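Local coordinates for START domain-containing protein 10 (Homo sapiens, PDB 6SER) that transfers phosphatidylcholine and phosphatidylethanolamine between membranes, preferring species with a palmitoyl or stearoyl chain at sn-1 and an unsaturated chain at sn-2, at residues 81-86 with 171-176. Numbering follows the deposited sequence.
Sequences TLYDVL and YLIQST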
ATOM      1  N   THR A  81      11.297  -2.693  11.751  1.00 30.02           N
ATOM      2  CA  THR A  81      10.544  -3.940  11.673  1.00 31.11           C
ATOM      3  C   THR A  81       9.251  -3.751  10.889  1.00 37.23           C
ATOM      4  O   THR A  81       8.911  -4.567  10.023  1.00 32.57           O
ATOM      5  CB  THR A  81      10.249  -4.465  13.076  1.00 32.56           C
ATOM      6  OG1 THR A  81      11.484  -4.749  13.745  1.00 43.88           O
ATOM      7  CG2 THR A  81       9.415  -5.734  12.999  1.00 32.50           C
ATOM      8  N   LEU A  82       8.525  -2.674  11.169  1.00 32.07           N
ATOM      9  CA  LEU A  82       7.348  -2.368  10.371  1.00 33.44           C
ATOM     10  C   LEU A  82       7.719  -2.183   8.900  1.00 28.19           C
ATOM     11  O   LEU A  82       6.975  -2.602   8.008  1.00 25.53           O
ATOM     12  CB  LEU A  82       6.668  -1.129  10.945  1.00 31.86           C
ATOM     13  CG  LEU A  82       5.306  -0.662  10.448  1.00 43.58           C
ATOM     14  CD1 LEU A  82       4.271  -1.779  10.452  1.00 44.69           C
ATOM     15  CD2 LEU A  82       4.889   0.432  11.360  1.00 44.13           C
ATOM     16  N   TYR A  83       8.896  -1.611   8.630  1.00 25.93           N
ATOM     17  CA  TYR A  83       9.348  -1.419   7.252  1.00 25.89           C
ATOM     18  C   TYR A  83       9.579  -2.758   6.555  1.00 31.43           C
ATOM     19  O   TYR A  83       9.131  -2.964   5.420  1.00 27.98           O
ATOM     20  CB  TYR A  83      10.619  -0.567   7.251  1.00 28.54           C
ATOM     21  CG  TYR A  83      11.116  -0.092   5.894  1.00 31.89           C
ATOM     22  CD1 TYR A  83      10.310   0.689   5.059  1.00 28.23           C
ATOM     23  CD2 TYR A  83      12.406  -0.390   5.464  1.00 22.98           C
ATOM     24  CE1 TYR A  83      10.774   1.142   3.824  1.00 25.80           C
ATOM     25  CE2 TYR A  83      12.881   0.064   4.235  1.00 25.82           C
ATOM     26  CZ  TYR A  83      12.064   0.825   3.421  1.00 31.54           C
ATOM     27  OH  TYR A  83      12.532   1.259   2.195  1.00 32.40           O
ATOM     28  N   ASP A  84      10.276  -3.687   7.225  1.00 21.83           N
ATOM     29  CA  ASP A  84      10.493  -5.019   6.661  1.00 25.96           C
ATOM     30  C   ASP A  84       9.175  -5.698   6.326  1.00 28.24           C
ATOM     31  O   ASP A  84       9.043  -6.345   5.274  1.00 25.56           O
ATOM     32  CB  ASP A  84      11.279  -5.897   7.643  1.00 25.70           C
ATOM     33  CG  ASP A  84      12.737  -5.492   7.762  1.00 28.10           C
ATOM     34  OD1 ASP A  84      13.238  -4.742   6.889  1.00 27.60           O
ATOM     35  OD2 ASP A  84      13.382  -5.944   8.729  1.00 33.90           O
ATOM     36  N   VAL A  85       8.188  -5.567   7.213  1.00 24.22           N
ATOM     37  CA  VAL A  85       6.923  -6.273   7.039  1.00 30.14           C
ATOM     38  C   VAL A  85       6.167  -5.729   5.834  1.00 30.72           C
ATOM     39  O   VAL A  85       5.604  -6.490   5.039  1.00 29.61           O
ATOM     40  CB  VAL A  85       6.099  -6.170   8.333  1.00 31.01           C
ATOM     41  CG1 VAL A  85       4.690  -6.713   8.126  1.00 31.61           C
ATOM     42  CG2 VAL A  85       6.823  -6.902   9.450  1.00 31.42           C
ATOM     43  N   LEU A  86       6.154  -4.405   5.672  1.00 19.84           N
ATOM     44  CA  LEU A  86       5.531  -3.832   4.487  1.00 26.19           C
ATOM     45  C   LEU A  86       6.246  -4.261   3.211  1.00 30.06           C
ATOM     46  O   LEU A  86       5.597  -4.450   2.179  1.00 33.77           O
ATOM     47  CB  LEU A  86       5.499  -2.308   4.591  1.00 24.13           C
ATOM     48  CG  LEU A  86       4.520  -1.771   5.643  1.00 39.00           C
ATOM     49  CD1 LEU A  86       4.527  -0.245   5.698  1.00 35.52           C
ATOM     50  CD2 LEU A  86       3.134  -2.295   5.363  1.00 39.59           C
ATOM     51  N   TYR A 171       2.369   4.307   2.791  1.00 34.79           N
ATOM     52  CA  TYR A 171       2.592   4.218   4.218  1.00 22.35           C
ATOM     53  C   TYR A 171       3.672   5.206   4.604  1.00 32.73           C
ATOM     54  O   TYR A 171       4.665   5.364   3.889  1.00 30.90           O
ATOM     55  CB  TYR A 171       3.027   2.804   4.633  1.00 24.88           C
ATOM     56  CG  TYR A 171       2.032   1.722   4.318  1.00 26.80           C
ATOM     57  CD1 TYR A 171       1.173   1.251   5.307  1.00 32.19           C
ATOM     58  CD2 TYR A 171       1.943   1.175   3.024  1.00 28.33           C
ATOM     59  CE1 TYR A 171       0.253   0.259   5.029  1.00 37.16           C
ATOM     60  CE2 TYR A 171       1.028   0.185   2.733  1.00 30.94           C
ATOM     61  CZ  TYR A 171       0.186  -0.270   3.739  1.00 37.46           C
ATOM     62  OH  TYR A 171      -0.726  -1.259   3.455  1.00 47.91           O
ATOM     63  N   LEU A 172       3.436   5.915   5.704  1.00 27.16           N
ATOM     64  CA  LEU A 172       4.440   6.745   6.352  1.00 30.62           C
ATOM     65  C   LEU A 172       4.748   6.092   7.690  1.00 32.08           C
ATOM     66  O   LEU A 172       3.844   5.905   8.514  1.00 31.82           O
ATOM     67  CB  LEU A 172       3.953   8.187   6.542  1.00 31.20           C
ATOM     68  CG  LEU A 172       4.869   9.038   7.415  1.00 31.93           C
ATOM     69  CD1 LEU A 172       6.137   9.333   6.649  1.00 22.61           C
ATOM     70  CD2 LEU A 172       4.161  10.327   7.826  1.00 30.21           C
ATOM     71  N   ILE A 173       5.998   5.697   7.884  1.00 28.60           N
ATOM     72  CA  ILE A 173       6.445   5.149   9.155  1.00 24.79           C
ATOM     73  C   ILE A 173       7.297   6.219   9.824  1.00 37.41           C
ATOM     74  O   ILE A 173       8.284   6.692   9.250  1.00 32.46           O
ATOM     75  CB  ILE A 173       7.222   3.833   8.971  1.00 32.44           C
ATOM     76  CG1 ILE A 173       6.390   2.815   8.176  1.00 30.92           C
ATOM     77  CG2 ILE A 173       7.618   3.238  10.330  1.00 25.16           C
ATOM     78  CD1 ILE A 173       7.109   1.508   7.918  1.00 29.50           C
ATOM     79  N   GLN A 174       6.892   6.644  11.010  1.00 33.29           N
ATOM     80  CA  GLN A 174       7.639   7.634  11.772  1.00 35.35           C
ATOM     81  C   GLN A 174       8.185   6.944  13.008  1.00 33.04           C
ATOM     82  O   GLN A 174       7.413   6.402  13.811  1.00 31.85           O
ATOM     83  CB  GLN A 174       6.756   8.826  12.138  1.00 35.35           C
ATOM     84  CG  GLN A 174       6.407   9.702  10.933  1.00 34.20           C
ATOM     85  CD  GLN A 174       5.241  10.639  11.188  1.00 40.12           C
ATOM     86  OE1 GLN A 174       4.160  10.206  11.595  1.00 32.81           O
ATOM     87  NE2 GLN A 174       5.450  11.929  10.938  1.00 47.60           N
ATOM     88  N   SER A 175       9.510   6.922  13.136  1.00 38.83           N
ATOM     89  CA  SER A 175      10.120   6.370  14.337  1.00 40.12           C
ATOM     90  C   SER A 175       9.890   7.304  15.516  1.00 40.18           C
ATOM     91  O   SER A 175      10.078   8.519  15.405  1.00 41.40           O
ATOM     92  CB  SER A 175      11.613   6.156  14.140  1.00 40.39           C
ATOM     93  OG  SER A 175      12.171   5.643  15.335  1.00 44.98           O
ATOM     94  N   THR A 176       9.477   6.738  16.642  1.00 42.93           N
ATOM     95  CA  THR A 176       9.282   7.491  17.877  1.00 50.42           C
ATOM     96  C   THR A 176      10.296   7.062  18.933  1.00 54.86           C
ATOM     97  O   THR A 176      10.005   7.046  20.127  1.00 54.32           O
ATOM     98  CB  THR A 176       7.858   7.329  18.405  1.00 40.20           C
ATOM     99  OG1 THR A 176       7.597   5.946  18.682  1.00 37.14           O
ATOM    100  CG2 THR A 176       6.841   7.845  17.390  1.00 42.44           C
TER
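Tyr83 and Leu86 of the helical segment 81-86 lie across from Ile173 and Tyr171 of strand 171-175; the two axes run nearly antiparallel, at 160°, and approach to 9.7 Å. The nearest CA pair is Tyr83 and Ile173, their CA atoms 7.4 Å apart. Ile173 spans this distance: with CG1 anti to the carbonyl carbon (chi1 -55°) and CD1 extended anti along chi2, Ile173 CD1 reaches the helix backbone, 3.7 Å from Tyr83 N. Ile173 CD1 also meets Leu82 CG at 3.8 Å and touches Leu86 CD1, and lies at the edge of the Tyr83 ring, near its plane. The other branch, Ile173 CG2, touches Leu82 CD2. One turn on, Leu86 covers one face of the Tyr171 ring with both methyls. Leu86 CD2 sits over the centre, a CH-pi contact 3.9 Å from the Tyr171 ring centroid and 11° off the normal, while Leu86 CD1 packs against the CB end of the tyrosine, 3.5 Å from Tyr171 CG. The contacts between side chains are all between carbon atoms. Tyr83 also stacks on Tyr143 of strand 142-151, whereas Tyr171 and Leu82 reach the long helix 197-227 through Met215 and Cys219. Helix 79-87 thus packs against the concave side of the curved sheet in the START domain's helix-grip fold, whose interior in START proteins houses the lipid, probably here too; a triethylene glycol, probably from the crystallisation liquor, lies beside Tyr171, consistent with such a pocket.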